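Local coordinates for exodeoxyribonuclease III (Methanosarcina mazei, PDB 5J8N), which probably cleaves DNA at abasic sites and trims 3' ends of duplex DNA, using bound magnesium or manganese ions, at residues E94-L98 against N109-P113; I33-T39 against S69-S75; Y129-L133 against W180-F184; K40-D44 against S62-Y68. The protein carries 3 engineered substitutions. All coordinates share one frame; numbering follows the deposited sequence.

In the fold
Interactions 1, 2 and 4 gather round the end of the fold that carries the magnesium ion, whereas interaction 3 lies in the helical layer. Centres of interactions 1 and 2 are 9 Å apart, and the two sheets meet there: Asn109 OD1 lies 2.9 Å from Gln37 NE2, and Glu94 O lies 2.7 Å from Ser69 OG. Interaction 4 directly extends the chain ends of interaction 2, with Lys40 N 2.8 Å from Ser69 O. Tyr111 of interaction 1, the predicted active-site tyrosine, comes within about 4 Å of the metal that Glu38 of interaction 2 binds. Interaction 3 reaches interaction 1 through Phe112 CD2 and Tyr129 CE1, 3.4 Å apart.

Interaction 1 of 4, residues E94-L98 against N109-P113; sequences EGRFL and NIYFP
The carbonyl oxygen of Arg96 is approached by two groups of the facing strand: Tyr111 N donates to Arg96 O at 2.8 Å, with 162° at the hydrogen, and Ile110 CA adds a CA-H...O contact to the same oxygen at 3.2 Å. The side chain of Arg96 then turns back to the same partner. Its CG lies anti to the carbonyl carbon (chi1 -65°), and the extended chain beyond runs along Tyr111 O until NH1 donates to that oxygen at 2.9 Å. The acceptor sits in the guanidinium plane, yet NH1 stands well above the carbonyl plane. NH1 also lies 3.3 Å from Tyr111 CD2, the guanidinium and phenol planes being 30° apart, and Pro113 CA covers one guanidinium face near its rim. Phe97-Leu98 and Asn109-Tyr111 belong to the antiparallel beta hairpin of strands 97-101 and 106-111, in one sheet of the DNase I-like sandwich; Arg96 and Pro113 lie just beyond its strands. Leu98 and Asn109 form a hydrogen-bonded pair with Leu98 N to Asn109 O at 2.9 Å and a reciprocal bond, while Phe97 and Ile110 are a non-hydrogen-bonded pair whose side chains run side by side, Phe97 CD2 3.7 Å from Ile110 CG1. In a side-on salt bridge, NE (2.9 Å) and NH2 of Arg96 both donate to Glu94 OE1, which lies in the guanidinium plane; Arg121 is a second cationic partner of that oxygen. A leucine in place of Arg96 would probably leave Tyr111 O without this donor, Glu94 with Arg121 but not this partner, and the predicted active-site ring less firmly backed.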
# COMPACT_ATOMS: atom_id res chain seq x y z
N GLU A 94 -6.49 5.15 -13.72
CA GLU A 94 -5.82 3.87 -13.49
C GLU A 94 -6.23 3.21 -12.19
O GLU A 94 -5.76 2.11 -11.89
CB GLU A 94 -4.31 4.03 -13.58
CG GLU A 94 -3.88 4.38 -15.01
CD GLU A 94 -2.41 4.07 -15.30
OE1 GLU A 94 -1.66 3.54 -14.44
OE2 GLU A 94 -1.97 4.46 -16.43
N GLY A 95 -7.11 3.81 -11.42
CA GLY A 95 -7.67 3.15 -10.24
C GLY A 95 -6.66 2.71 -9.22
O GLY A 95 -6.77 1.59 -8.65
N ARG A 96 -5.74 3.61 -8.89
CA ARG A 96 -4.63 3.33 -8.01
C ARG A 96 -4.73 3.96 -6.65
O ARG A 96 -3.83 3.75 -5.84
CB ARG A 96 -3.33 3.86 -8.65
CG ARG A 96 -2.94 3.17 -9.91
CD ARG A 96 -1.66 3.82 -10.46
NE ARG A 96 -1.36 3.05 -11.64
CZ ARG A 96 -0.79 1.87 -11.61
NH1 ARG A 96 -0.38 1.36 -10.45
NH2 ARG A 96 -0.60 1.20 -12.76
N PHE A 97 -5.78 4.75 -6.37
CA PHE A 97 -5.78 5.63 -5.22
C PHE A 97 -7.16 5.68 -4.63
O PHE A 97 -8.14 6.02 -5.30
CB PHE A 97 -5.34 7.02 -5.68
CG PHE A 97 -5.27 8.05 -4.61
CD1 PHE A 97 -6.40 8.70 -4.17
CD2 PHE A 97 -4.01 8.41 -4.09
CE1 PHE A 97 -6.30 9.75 -3.17
CE2 PHE A 97 -3.91 9.45 -3.13
CZ PHE A 97 -5.06 10.05 -2.67
N LEU A 98 -7.23 5.36 -3.36
CA LEU A 98 -8.51 5.41 -2.64
C LEU A 98 -8.34 6.05 -1.27
O LEU A 98 -7.56 5.53 -0.43
CB LEU A 98 -9.07 3.97 -2.54
CG LEU A 98 -10.37 3.83 -1.77
CD1 LEU A 98 -11.41 4.54 -2.49
CD2 LEU A 98 -10.73 2.32 -1.65
N ASN A 109 -4.94 4.74 0.41
CA ASN A 109 -4.59 3.40 0.00
C ASN A 109 -4.14 3.46 -1.46
O ASN A 109 -4.94 3.86 -2.31
CB ASN A 109 -5.81 2.51 0.19
CG ASN A 109 -5.60 1.08 -0.31
OD1 ASN A 109 -4.45 0.70 -0.53
ND2 ASN A 109 -6.68 0.28 -0.41
N ILE A 110 -2.90 3.11 -1.73
CA ILE A 110 -2.31 3.39 -3.06
C ILE A 110 -1.55 2.22 -3.66
O ILE A 110 -0.74 1.58 -2.96
CB ILE A 110 -1.35 4.62 -2.97
CG1 ILE A 110 -2.06 5.80 -2.25
CG2 ILE A 110 -0.86 5.04 -4.38
CD1 ILE A 110 -1.15 7.01 -2.07
N TYR A 111 -1.81 1.97 -4.93
CA TYR A 111 -1.03 1.04 -5.74
C TYR A 111 -0.16 1.90 -6.66
O TYR A 111 -0.60 2.33 -7.73
CB TYR A 111 -1.96 0.10 -6.55
CG TYR A 111 -1.26 -0.86 -7.45
CD1 TYR A 111 -0.13 -1.53 -7.03
CD2 TYR A 111 -1.71 -1.08 -8.74
CE1 TYR A 111 0.57 -2.39 -7.89
CE2 TYR A 111 -1.05 -2.00 -9.59
CZ TYR A 111 0.10 -2.64 -9.14
OH TYR A 111 0.79 -3.51 -9.96
N PHE A 112 1.05 2.20 -6.22
CA PHE A 112 1.90 3.10 -7.03
C PHE A 112 2.35 2.36 -8.30
O PHE A 112 2.48 1.12 -8.29
CB PHE A 112 3.12 3.53 -6.24
CG PHE A 112 2.83 4.50 -5.12
CD1 PHE A 112 2.53 4.10 -3.84
CD2 PHE A 112 2.91 5.86 -5.38
CE1 PHE A 112 2.27 5.05 -2.82
CE2 PHE A 112 2.70 6.81 -4.40
CZ PHE A 112 2.40 6.38 -3.08
N PRO A 113 2.54 3.07 -9.41
CA PRO A 113 2.89 2.40 -10.67
C PRO A 113 4.21 1.64 -10.64
O PRO A 113 5.16 2.03 -9.98
CB PRO A 113 2.96 3.57 -11.67
CG PRO A 113 2.12 4.68 -10.98
CD PRO A 113 2.41 4.53 -9.52

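Interaction 2 of 4, residues I33-T39 against S69-S75; sequences IVCVQET and SGVGTFS. With MG (magnesium ion), chain B.
Glu38, whose backbone rests against Ser69 and Gly70, binds the magnesium ion through a single carboxylate oxygen, OE1, at 2.1 Å. Four waters and Asn12 OD1 complete the six ligands. The other oxygen, OE2, accepts two waters: one is itself a metal ligand, 2.6 Å from OE2, and the other accepts from Ser69 N at 2.9 Å and thus ties the carboxylate to the opposite segment. An extended side chain, with CG anti to the backbone N (chi1 -161°) and CD anti to CA, carries the carboxylate out to the metal. Behind it, the backbone is fixed by Gly70 O, which accepts Thr39 N at 3.1 Å and Glu38 N in a weak, strongly bent bond (117°). Gly70 is closely hemmed in, since a CB there would collide with Thr39 OG1. Farther back, strands 33-37 and 71-75 run antiparallel, their axes 4.6 Å apart at closest, as neighbours in the six-stranded sheet of the DNase I-like sandwich. Val34 and Phe74, like Val36 and Gly72, are hydrogen-bonded pairs, the straightest bond being Phe74 N to Val34 O at 2.8 Å and 176°. On the face carrying Cys35 and Thr73, Cys35 SG lies 3.6 Å from Thr73 OG1, whose stronger partner is Asn109; Gln37 also binds Asn109, linking the two sheets. The chemistry is that of a hard cation held by oxygen alone and anchored to protein at only two points, consistent with a site where substrate phosphate could displace some of the waters.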
# COMPACT_ATOMS: atom_id res chain seq x y z
N ILE A 33 -8.97 -2.36 9.72
CA ILE A 33 -8.91 -1.90 8.35
C ILE A 33 -8.09 -2.84 7.56
O ILE A 33 -7.01 -3.24 8.01
CB ILE A 33 -8.34 -0.46 8.27
CG1 ILE A 33 -9.15 0.51 9.13
CG2 ILE A 33 -8.25 -0.01 6.80
CD1 ILE A 33 -8.50 1.93 9.21
N VAL A 34 -8.61 -3.26 6.41
CA VAL A 34 -7.86 -4.16 5.48
C VAL A 34 -7.84 -3.43 4.13
O VAL A 34 -8.90 -3.18 3.54
CB VAL A 34 -8.59 -5.50 5.33
CG1 VAL A 34 -7.85 -6.41 4.30
CG2 VAL A 34 -8.71 -6.23 6.69
N CYS A 35 -6.65 -3.10 3.70
CA CYS A 35 -6.44 -2.45 2.39
C CYS A 35 -5.86 -3.46 1.43
O CYS A 35 -4.87 -4.13 1.77
CB CYS A 35 -5.50 -1.24 2.50
SG CYS A 35 -6.24 0.13 3.42
N VAL A 36 -6.38 -3.52 0.21
CA VAL A 36 -5.84 -4.40 -0.84
C VAL A 36 -5.45 -3.54 -2.02
O VAL A 36 -6.12 -2.53 -2.38
CB VAL A 36 -6.81 -5.52 -1.23
CG1 VAL A 36 -6.98 -6.52 -0.06
CG2 VAL A 36 -8.15 -5.01 -1.74
N GLN A 37 -4.34 -3.92 -2.65
CA GLN A 37 -3.90 -3.31 -3.92
C GLN A 37 -3.81 -4.35 -5.01
O GLN A 37 -3.56 -5.55 -4.80
CB GLN A 37 -2.57 -2.59 -3.79
CG GLN A 37 -2.60 -1.54 -2.67
CD GLN A 37 -2.19 -2.14 -1.34
OE1 GLN A 37 -1.35 -3.04 -1.29
NE2 GLN A 37 -2.75 -1.63 -0.26
N GLU A 38 -3.97 -3.85 -6.22
CA GLU A 38 -3.93 -4.63 -7.45
C GLU A 38 -5.00 -5.72 -7.42
O GLU A 38 -4.76 -6.92 -7.52
CB GLU A 38 -2.55 -5.23 -7.77
CG GLU A 38 -2.51 -5.60 -9.27
CD GLU A 38 -1.26 -6.19 -9.73
OE1 GLU A 38 -0.48 -6.72 -8.91
OE2 GLU A 38 -1.07 -6.24 -10.96
N THR A 39 -6.24 -5.26 -7.39
CA THR A 39 -7.38 -6.15 -7.36
C THR A 39 -7.58 -6.80 -8.71
O THR A 39 -8.13 -7.90 -8.83
CB THR A 39 -8.69 -5.43 -6.98
OG1 THR A 39 -8.97 -4.46 -8.01
CG2 THR A 39 -8.52 -4.74 -5.61
N SER A 69 -4.65 -3.10 -12.21
CA SER A 69 -4.59 -2.17 -11.10
C SER A 69 -5.81 -2.37 -10.18
O SER A 69 -6.24 -3.51 -9.98
CB SER A 69 -4.45 -0.75 -11.68
OG SER A 69 -4.29 0.20 -10.62
N GLY A 70 -6.38 -1.32 -9.61
CA GLY A 70 -7.53 -1.40 -8.70
C GLY A 70 -7.10 -1.53 -7.26
O GLY A 70 -6.13 -2.24 -6.92
N VAL A 71 -7.81 -0.81 -6.38
CA VAL A 71 -7.54 -0.91 -4.93
C VAL A 71 -8.85 -0.93 -4.16
O VAL A 71 -9.88 -0.49 -4.68
CB VAL A 71 -6.66 0.25 -4.39
CG1 VAL A 71 -5.31 0.31 -5.07
CG2 VAL A 71 -7.35 1.61 -4.48
N GLY A 72 -8.82 -1.46 -2.93
CA GLY A 72 -10.04 -1.46 -2.11
C GLY A 72 -9.66 -1.37 -0.64
O GLY A 72 -8.55 -1.77 -0.23
N THR A 73 -10.60 -0.86 0.13
CA THR A 73 -10.46 -0.71 1.57
C THR A 73 -11.69 -1.24 2.24
O THR A 73 -12.81 -0.89 1.93
CB THR A 73 -10.29 0.77 1.93
OG1 THR A 73 -9.05 1.21 1.38
CG2 THR A 73 -10.27 1.01 3.46
N PHE A 74 -11.45 -2.13 3.20
CA PHE A 74 -12.46 -2.63 4.14
C PHE A 74 -12.25 -2.02 5.51
O PHE A 74 -11.12 -1.97 5.97
CB PHE A 74 -12.35 -4.15 4.30
CG PHE A 74 -12.52 -4.93 3.04
CD1 PHE A 74 -11.44 -5.10 2.15
CD2 PHE A 74 -13.73 -5.53 2.76
CE1 PHE A 74 -11.60 -5.87 0.98
CE2 PHE A 74 -13.92 -6.27 1.60
CZ PHE A 74 -12.82 -6.44 0.72
N SER A 75 -13.32 -1.62 6.19
CA SER A 75 -13.14 -1.12 7.55
C SER A 75 -14.35 -1.44 8.37
O SER A 75 -15.51 -1.39 7.94
CB SER A 75 -12.81 0.41 7.60
OG SER A 75 -13.79 1.16 6.95
MG MG B . 1.31 -7.70 -9.17
O HOH W 1 -2.22 -4.64 -12.72
O HOH W 2 1.19 -7.46 -11.22
O HOH W 3 3.12 -8.53 -9.38
O HOH W 4 1.47 -8.08 -7.13
O HOH W 5 2.15 -5.74 -8.92

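Interaction 3 of 4, residues Y129-L133 against W180-F184; sequences YDAFL and WMDKF
Two neighbouring helices of the DNase I-like fold, 119-141 and 175-186, pack nearly parallel through an aromatic seam led by Tyr129 and Trp180. Their short segments lie 3° apart in direction, with axes 11.1 Å apart, a wide spacing filled by rings. Tyr129 and the six-membered ring of Trp180 form an offset stack, centroids 3.9 Å apart and planes at 7°. The overlap extends down the tyrosine side chain: Tyr129 CB sits over the five-membered ring of Trp180, 3.5 Å from its centroid and close to the ring normal, a CH-pi contact. With its CG turned away from the backbone N, Trp180 reaches across to the other helix. Its edge, at CZ2, meets the edge of Phe132 at CD2, 3.7 Å away. Phe132 in turn points its edge at the face of Phe184, the planes being 83° apart, with CE2 of Phe132 3.7 Å from CE1 of Phe184. Leu133 adds the aliphatic part of the contact: its CD1 approaches Phe184 CD1 at 3.8 Å, while its CD2 touches Lys183 CE at 3.9 Å. At the solvent-facing margin Asp130 OD1 and Lys183 NZ stay 4.4 Å apart, too far for a salt bridge. The tyrosine hydroxyl bonds to Val152 and Thr154 elsewhere, which holds the hydroxyl end of the stacked ring. The indole, lodged among Tyr129, Asp130, Phe132 and Leu133, is a knob in a hole, the interlocking characteristic of knobs-into-holes helix packing.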
# COMPACT_ATOMS: atom_id res chain seq x y z
N TYR A 129 4.29 9.87 -8.45
CA TYR A 129 4.94 10.17 -7.16
C TYR A 129 4.83 11.69 -6.90
O TYR A 129 4.51 12.09 -5.76
CB TYR A 129 6.41 9.77 -7.23
CG TYR A 129 6.75 8.33 -6.94
CD1 TYR A 129 5.85 7.44 -6.30
CD2 TYR A 129 8.02 7.89 -7.24
CE1 TYR A 129 6.25 6.11 -5.98
CE2 TYR A 129 8.42 6.58 -6.91
CZ TYR A 129 7.53 5.71 -6.30
OH TYR A 129 7.95 4.44 -5.99
N ASP A 130 5.12 12.53 -7.90
CA ASP A 130 5.09 13.99 -7.69
C ASP A 130 3.69 14.45 -7.32
O ASP A 130 3.50 15.26 -6.41
CB ASP A 130 5.54 14.69 -8.96
CG ASP A 130 7.04 14.58 -9.20
OD1 ASP A 130 7.78 14.34 -8.22
OD2 ASP A 130 7.47 14.78 -10.37
N ALA A 131 2.68 13.93 -8.03
CA ALA A 131 1.30 14.33 -7.76
C ALA A 131 0.88 13.87 -6.39
O ALA A 131 0.22 14.59 -5.67
CB ALA A 131 0.35 13.78 -8.82
N PHE A 132 1.20 12.62 -6.03
CA PHE A 132 0.91 12.17 -4.71
C PHE A 132 1.56 13.02 -3.62
O PHE A 132 0.88 13.36 -2.62
CB PHE A 132 1.35 10.70 -4.57
CG PHE A 132 1.57 10.30 -3.10
CD1 PHE A 132 0.48 10.12 -2.29
CD2 PHE A 132 2.84 10.24 -2.54
CE1 PHE A 132 0.65 9.80 -0.90
CE2 PHE A 132 3.00 9.97 -1.18
CZ PHE A 132 1.92 9.80 -0.38
N LEU A 133 2.82 13.38 -3.79
CA LEU A 133 3.48 14.15 -2.73
C LEU A 133 2.79 15.49 -2.57
O LEU A 133 2.54 15.94 -1.43
CB LEU A 133 4.97 14.31 -3.06
CG LEU A 133 5.74 15.08 -1.97
CD1 LEU A 133 5.47 14.48 -0.60
CD2 LEU A 133 7.21 15.06 -2.36
N TRP A 180 13.37 10.04 -4.69
CA TRP A 180 12.02 10.56 -4.46
C TRP A 180 11.54 10.12 -3.07
O TRP A 180 10.91 10.92 -2.36
CB TRP A 180 11.02 10.12 -5.54
CG TRP A 180 9.65 10.60 -5.15
CD1 TRP A 180 9.14 11.85 -5.36
CD2 TRP A 180 8.68 9.91 -4.34
NE1 TRP A 180 7.90 11.95 -4.76
CE2 TRP A 180 7.60 10.77 -4.14
CE3 TRP A 180 8.61 8.62 -3.83
CZ2 TRP A 180 6.45 10.39 -3.43
CZ3 TRP A 180 7.48 8.23 -3.11
CH2 TRP A 180 6.40 9.14 -2.90
N MET A 181 11.80 8.88 -2.66
CA MET A 181 11.41 8.46 -1.31
C MET A 181 12.11 9.31 -0.25
O MET A 181 11.48 9.69 0.75
CB MET A 181 11.71 7.00 -1.14
CG MET A 181 10.80 6.08 -2.02
SD MET A 181 10.84 4.36 -1.53
CE MET A 181 9.96 4.44 0.01
N ASP A 182 13.37 9.66 -0.45
CA ASP A 182 14.07 10.55 0.47
C ASP A 182 13.29 11.87 0.59
O ASP A 182 13.08 12.40 1.70
CB ASP A 182 15.48 10.86 0.01
CG ASP A 182 16.44 9.67 0.08
OD1 ASP A 182 16.24 8.74 0.93
OD2 ASP A 182 17.44 9.70 -0.70
N LYS A 183 12.90 12.43 -0.56
CA LYS A 183 12.23 13.74 -0.63
C LYS A 183 10.87 13.64 0.09
O LYS A 183 10.51 14.54 0.86
CB LYS A 183 12.06 14.15 -2.07
CG LYS A 183 11.30 15.47 -2.26
CD LYS A 183 11.03 15.59 -3.78
CE LYS A 183 10.21 16.84 -4.08
NZ LYS A 183 9.99 16.99 -5.56
N PHE A 184 10.14 12.55 -0.15
CA PHE A 184 8.85 12.32 0.51
C PHE A 184 9.04 12.31 2.04
O PHE A 184 8.39 13.07 2.76
CB PHE A 184 8.31 10.99 -0.04
CG PHE A 184 7.12 10.40 0.69
CD1 PHE A 184 6.13 11.19 1.27
CD2 PHE A 184 6.99 9.02 0.72
CE1 PHE A 184 5.01 10.59 1.90
CE2 PHE A 184 5.89 8.43 1.35
CZ PHE A 184 4.92 9.22 1.93

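Interaction 4 of 4, residues K40-D44 against S62-Y68; sequences KVSQD and SAEQNGY
Ser62 and Val41 join two loops of the DNase I-like fold near the metal site: residues 40-44 follow metal-binding Glu38, and 62-68 contain a type II beta turn from Gln65 to Tyr68 with Gly67 at its third position. Direct hydrogen bonds come first. Ser62 OG donates to Val41 O at 2.7 Å, approaching from well above the carbonyl plane, and accepts Asp44 N at 3.2 Å and 157°, so one hydroxyl spans both ends of the 41-44 bend. Replacing Ser62 by an alanine would probably leave Asp44 N and Val41 O without this shared partner, and the bend freer to shift. Ser42 OG, placed beside its backbone N (chi1 -52°), receives Gly67 N in a bent bond of 3.0 Å and 131°. A weaker CA-H...O contact runs from Gly67 CA to Lys40 O, 3.3 Å. Of the non-bonded contacts, Gln43 NE2 comes 3.6 Å from Asn66 OD1. Extended Lys40 passes Gly67 O toward the magnesium ligands, and its NZ bonds weakly to Asn12 O. Three waters bridge the two loops. One accepts from Ala63 N and can donate to Val41 O, 2.7 Å away, and Tyr68 O; another accepts from Gln43 N and can reach Ala63 O and Asn66 OD1; each has more acceptors than protons. A third accepts Ser62 N at 2.9 Å and donates to Asp44 OD1.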
# COMPACT_ATOMS: atom_id res chain seq x y z
N LYS A 40 -7.21 -6.11 -9.78
CA LYS A 40 -7.44 -6.51 -11.17
C LYS A 40 -8.94 -6.66 -11.49
O LYS A 40 -9.32 -7.33 -12.47
CB LYS A 40 -6.69 -7.82 -11.53
CG LYS A 40 -5.18 -7.73 -11.34
CD LYS A 40 -4.50 -9.05 -11.79
CE LYS A 40 -3.04 -8.96 -11.52
NZ LYS A 40 -2.29 -10.24 -11.92
N VAL A 41 -9.79 -6.00 -10.69
CA VAL A 41 -11.24 -6.05 -10.85
C VAL A 41 -11.66 -5.05 -11.91
O VAL A 41 -11.33 -3.84 -11.78
CB VAL A 41 -11.94 -5.70 -9.51
CG1 VAL A 41 -13.40 -5.38 -9.74
CG2 VAL A 41 -11.73 -6.85 -8.49
N SER A 42 -12.42 -5.54 -12.88
CA SER A 42 -12.91 -4.76 -14.00
C SER A 42 -14.27 -4.19 -13.69
O SER A 42 -15.14 -4.92 -13.22
CB SER A 42 -13.05 -5.60 -15.29
OG SER A 42 -11.88 -6.33 -15.64
N GLN A 43 -14.47 -2.92 -14.03
CA GLN A 43 -15.84 -2.36 -14.06
C GLN A 43 -16.65 -2.63 -12.78
O GLN A 43 -17.84 -2.96 -12.85
CB GLN A 43 -16.62 -2.90 -15.27
CG GLN A 43 -16.05 -2.44 -16.61
CD GLN A 43 -16.85 -2.93 -17.80
OE1 GLN A 43 -18.04 -2.60 -17.97
NE2 GLN A 43 -16.22 -3.75 -18.64
N ASP A 44 -15.98 -2.54 -11.63
CA ASP A 44 -16.64 -2.65 -10.33
C ASP A 44 -17.29 -4.03 -10.07
O ASP A 44 -18.15 -4.18 -9.20
CB ASP A 44 -17.69 -1.54 -10.21
CG ASP A 44 -17.07 -0.15 -10.18
OD1 ASP A 44 -15.84 -0.03 -9.98
OD2 ASP A 44 -17.82 0.83 -10.39
N SER A 62 -11.85 0.84 -9.47
CA SER A 62 -11.36 0.10 -10.64
C SER A 62 -10.68 1.02 -11.64
O SER A 62 -11.11 2.19 -11.83
CB SER A 62 -12.51 -0.56 -11.37
OG SER A 62 -12.92 -1.84 -10.87
N ALA A 63 -9.68 0.48 -12.33
CA ALA A 63 -9.11 1.14 -13.47
C ALA A 63 -10.06 1.12 -14.62
O ALA A 63 -10.98 0.29 -14.68
CB ALA A 63 -7.81 0.45 -13.88
N GLU A 64 -9.87 2.03 -15.59
CA GLU A 64 -10.59 1.95 -16.85
C GLU A 64 -10.22 0.71 -17.64
O GLU A 64 -11.08 0.06 -18.19
CB GLU A 64 -10.34 3.22 -17.69
CG GLU A 64 -10.95 4.47 -17.06
CD GLU A 64 -10.99 5.69 -17.99
OE1 GLU A 64 -10.20 5.76 -18.97
OE2 GLU A 64 -11.82 6.58 -17.70
N GLN A 65 -8.94 0.37 -17.64
CA GLN A 65 -8.47 -0.84 -18.30
C GLN A 65 -8.95 -2.07 -17.48
O GLN A 65 -8.77 -2.14 -16.28
CB GLN A 65 -6.95 -0.79 -18.42
CG GLN A 65 -6.35 -2.02 -19.08
CD GLN A 65 -4.85 -2.00 -19.07
OE1 GLN A 65 -4.22 -0.94 -19.02
NE2 GLN A 65 -4.25 -3.18 -19.09
N ASN A 66 -9.55 -3.03 -18.16
CA ASN A 66 -10.03 -4.22 -17.48
C ASN A 66 -8.87 -5.14 -17.08
O ASN A 66 -7.87 -5.22 -17.80
CB ASN A 66 -10.98 -4.99 -18.37
CG ASN A 66 -12.13 -4.14 -18.82
OD1 ASN A 66 -12.72 -3.43 -18.00
ND2 ASN A 66 -12.43 -4.17 -20.12
N GLY A 67 -8.97 -5.78 -15.92
CA GLY A 67 -7.95 -6.68 -15.41
C GLY A 67 -6.65 -6.02 -14.95
O GLY A 67 -5.54 -6.61 -15.02
N TYR A 68 -6.74 -4.78 -14.49
CA TYR A 68 -5.57 -3.98 -14.26
C TYR A 68 -5.71 -3.18 -13.00
O TYR A 68 -6.74 -2.57 -12.81
CB TYR A 68 -5.42 -3.03 -15.46
CG TYR A 68 -4.19 -2.15 -15.44
CD1 TYR A 68 -2.94 -2.71 -15.64
CD2 TYR A 68 -4.30 -0.78 -15.24
CE1 TYR A 68 -1.79 -1.93 -15.60
CE2 TYR A 68 -3.17 -0.01 -15.25
CZ TYR A 68 -1.94 -0.57 -15.45
OH TYR A 68 -0.82 0.24 -15.48
O HOH W 6 -9.12 -2.25 -11.41
O HOH W 7 -12.33 -1.92 -15.60
O HOH W 8 -14.14 2.63 -9.96